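Local coordinates for protein putrescine aminotransferase (PDB 6GWI) that probably transfers amino groups from putrescine and related amines to keto acids or other carbonyl acceptors, using pyridoxal-5'-phosphate as cofactor, at residues 126-131 with 252-257. Residues are numbered along the deposited sequence; the frame is centred on the assembly and turned at random.
Sequences RMVRRY and LLVADE. With PLP (pyridoxal-5'-phosphate), chain D.
Asp256 OD2 lies 2.8 Å from N1 of the pyridoxal-5'-phosphate ring and is also hydrogen-bonded to His151 and Asn121, while OD1 takes the backbone N-H of Val258. These partners fix the rotation of the carboxylate at the nitrogen end of the cofactor ring; as in other fold-type I enzymes, an aspartate here probably stabilises the protonated pyridine nitrogen. Asp256 follows directly on strand 252-255, whose start packs against residues 126-131 of helix 117-134 through apolar side chains. The central one is Leu252: its CD1 sits obliquely against the Tyr131 ring, 3.9 Å from CD2, and reaches Val128 CG2 at 4.1 Å. Its other methyl, CD2, touches the same ring further out, 4.2 Å from Tyr131 CE2. With chi1 at 171°, CG of Tyr131 points opposite the backbone N, and the ring comes to lie beside Leu252. Two residues further along the strand, Val254 CG2 meets Val128 CG2 at 4.3 Å, a looser methyl-to-methyl touch. The axes of helix segment 126-131 and strand 252-255 run nearly antiparallel (173°), 10.9 Å apart at their closest. Ala218 and Ala219 of the adjoining strand 217-222 and Leu280 of strand 280-283 also line Val128. This is helix-on-sheet packing in the large domain of a fold-type I aminotransferase, where a strand delivers the aspartate that pairs with the pyridine nitrogen.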
loop_
_atom_site.group_PDB
_atom_site.type_symbol
_atom_site.label_atom_id
_atom_site.label_comp_id
_atom_site.label_asym_id
_atom_site.label_seq_id
_atom_site.Cartn_x
_atom_site.Cartn_y
_atom_site.Cartn_z
ATOM N N ARG B 126 -11.566 -6.493 -5.417
ATOM C CA ARG B 126 -12.773 -5.678 -5.499
ATOM C C ARG B 126 -13.243 -5.541 -6.940
ATOM O O ARG B 126 -14.450 -5.549 -7.208
ATOM C CB ARG B 126 -12.536 -4.302 -4.881
ATOM C CG ARG B 126 -12.318 -4.327 -3.379
ATOM C CD ARG B 126 -12.305 -2.917 -2.796
ATOM N NE ARG B 126 -13.640 -2.320 -2.741
ATOM C CZ ARG B 126 -13.875 -1.023 -2.550
ATOM N NH1 ARG B 126 -12.865 -0.177 -2.404
ATOM N NH2 ARG B 126 -15.121 -0.569 -2.508
ATOM N N MET B 127 -12.305 -5.429 -7.886
ATOM C CA MET B 127 -12.685 -5.339 -9.289
ATOM C C MET B 127 -13.369 -6.617 -9.754
ATOM O O MET B 127 -14.381 -6.570 -10.463
ATOM C CB MET B 127 -11.457 -5.064 -10.153
ATOM C CG MET B 127 -11.056 -3.609 -10.240
ATOM S SD MET B 127 -9.667 -3.413 -11.369
ATOM C CE MET B 127 -9.505 -1.630 -11.378
ATOM N N VAL B 128 -12.829 -7.773 -9.362
ATOM C CA VAL B 128 -13.388 -9.049 -9.799
ATOM C C VAL B 128 -14.822 -9.196 -9.313
ATOM O O VAL B 128 -15.726 -9.554 -10.077
ATOM C CB VAL B 128 -12.501 -10.209 -9.313
ATOM C CG1 VAL B 128 -13.231 -11.543 -9.407
ATOM C CG2 VAL B 128 -11.218 -10.260 -10.124
ATOM N N ARG B 129 -15.054 -8.905 -8.034
ATOM C CA ARG B 129 -16.370 -9.128 -7.445
ATOM C C ARG B 129 -17.352 -8.043 -7.853
ATOM O O ARG B 129 -18.538 -8.330 -8.053
ATOM C CB ARG B 129 -16.225 -9.236 -5.922
ATOM C CG ARG B 129 -15.670 -10.615 -5.508
ATOM C CD ARG B 129 -15.185 -10.734 -4.053
ATOM N NE ARG B 129 -14.892 -12.136 -3.726
ATOM C CZ ARG B 129 -14.522 -12.590 -2.527
ATOM N NH1 ARG B 129 -14.388 -11.765 -1.498
ATOM N NH2 ARG B 129 -14.291 -13.886 -2.358
ATOM N N ARG B 130 -16.874 -6.812 -8.030
ATOM C CA ARG B 130 -17.713 -5.767 -8.597
ATOM C C ARG B 130 -18.116 -6.113 -10.024
ATOM O O ARG B 130 -19.270 -5.911 -10.418
ATOM C CB ARG B 130 -16.965 -4.435 -8.545
ATOM C CG ARG B 130 -17.684 -3.256 -9.181
ATOM C CD ARG B 130 -18.994 -2.888 -8.479
ATOM N NE ARG B 130 -19.533 -1.636 -9.016
ATOM C CZ ARG B 130 -20.795 -1.232 -8.890
ATOM N NH1 ARG B 130 -21.682 -1.973 -8.238
ATOM N NH2 ARG B 130 -21.173 -0.077 -9.424
ATOM N N TYR B 131 -17.179 -6.655 -10.805
ATOM C CA TYR B 131 -17.457 -7.029 -12.186
ATOM C C TYR B 131 -18.658 -7.960 -12.274
ATOM O O TYR B 131 -19.632 -7.680 -12.981
ATOM C CB TYR B 131 -16.222 -7.691 -12.800
ATOM C CG TYR B 131 -16.473 -8.309 -14.153
ATOM C CD1 TYR B 131 -16.490 -7.531 -15.303
ATOM C CD2 TYR B 131 -16.696 -9.671 -14.278
ATOM C CE1 TYR B 131 -16.722 -8.096 -16.537
ATOM C CE2 TYR B 131 -16.928 -10.242 -15.500
ATOM C CZ TYR B 131 -16.940 -9.453 -16.627
ATOM O OH TYR B 131 -17.172 -10.031 -17.849
ATOM N N LEU B 252 -12.698 -15.432 -14.657
ATOM C CA LEU B 252 -11.630 -14.488 -14.951
ATOM C C LEU B 252 -10.277 -15.089 -14.590
ATOM O O LEU B 252 -10.146 -15.849 -13.625
ATOM C CB LEU B 252 -11.835 -13.182 -14.185
ATOM C CG LEU B 252 -13.104 -12.390 -14.496
ATOM C CD1 LEU B 252 -13.223 -11.213 -13.548
ATOM C CD2 LEU B 252 -13.099 -11.902 -15.936
ATOM N N LEU B 253 -9.257 -14.707 -15.352
ATOM C CA LEU B 253 -7.880 -15.101 -15.085
ATOM C C LEU B 253 -7.123 -13.892 -14.557
ATOM O O LEU B 253 -7.055 -12.857 -15.228
ATOM C CB LEU B 253 -7.201 -15.640 -16.344
ATOM C CG LEU B 253 -5.708 -15.951 -16.219
ATOM C CD1 LEU B 253 -5.445 -17.007 -15.173
ATOM C CD2 LEU B 253 -5.144 -16.393 -17.562
ATOM N N VAL B 254 -6.559 -14.030 -13.361
ATOM C CA VAL B 254 -5.684 -13.021 -12.777
ATOM C C VAL B 254 -4.277 -13.603 -12.750
ATOM O O VAL B 254 -4.009 -14.572 -12.029
ATOM C CB VAL B 254 -6.130 -12.607 -11.369
ATOM C CG1 VAL B 254 -5.210 -11.515 -10.824
ATOM C CG2 VAL B 254 -7.577 -12.142 -11.380
ATOM N N ALA B 255 -3.381 -13.019 -13.535
ATOM C CA ALA B 255 -1.968 -13.382 -13.527
ATOM C C ALA B 255 -1.236 -12.365 -12.657
ATOM O O ALA B 255 -1.128 -11.191 -13.027
ATOM C CB ALA B 255 -1.406 -13.418 -14.945
ATOM N N ASP B 256 -0.753 -12.804 -11.496
ATOM C CA ASP B 256 -0.030 -11.917 -10.585
ATOM C C ASP B 256 1.392 -11.755 -11.109
ATOM O O ASP B 256 2.213 -12.671 -10.992
ATOM C CB ASP B 256 -0.039 -12.470 -9.163
ATOM C CG ASP B 256 0.551 -11.493 -8.148
ATOM O OD1 ASP B 256 1.330 -10.602 -8.548
ATOM O OD2 ASP B 256 0.251 -11.626 -6.941
ATOM N N GLU B 257 1.682 -10.586 -11.682
ATOM C CA GLU B 257 2.946 -10.307 -12.351
ATOM C C GLU B 257 3.889 -9.467 -11.496
ATOM O O GLU B 257 4.805 -8.833 -12.031
ATOM C CB GLU B 257 2.689 -9.594 -13.680
ATOM C CG GLU B 257 1.944 -10.421 -14.698
ATOM C CD GLU B 257 2.851 -11.383 -15.435
ATOM O OE1 GLU B 257 4.072 -11.391 -15.162
ATOM O OE2 GLU B 257 2.341 -12.127 -16.296
HETATM N N1 PLP D . 2.370 -10.636 -5.466
HETATM C C2 PLP D . 3.562 -11.304 -5.649
HETATM C C2A PLP D . 3.649 -12.412 -6.665
HETATM C C3 PLP D . 4.678 -10.947 -4.897
HETATM O O3 PLP D . 5.853 -11.623 -5.096
HETATM C C4 PLP D . 4.611 -9.910 -3.960
HETATM C C4A PLP D . 5.876 -9.142 -3.678
HETATM C C5 PLP D . 3.391 -9.252 -3.783
HETATM C C6 PLP D . 2.281 -9.618 -4.538
HETATM C C5A PLP D . 3.237 -8.131 -2.776
HETATM O O4P PLP D . 3.808 -6.925 -3.228
HETATM P P PLP D . 4.120 -5.776 -2.143
HETATM O O1P PLP D . 2.837 -5.387 -1.448
HETATM O O2P PLP D . 4.733 -4.589 -2.847
HETATM O O3P PLP D . 5.095 -6.315 -1.130
#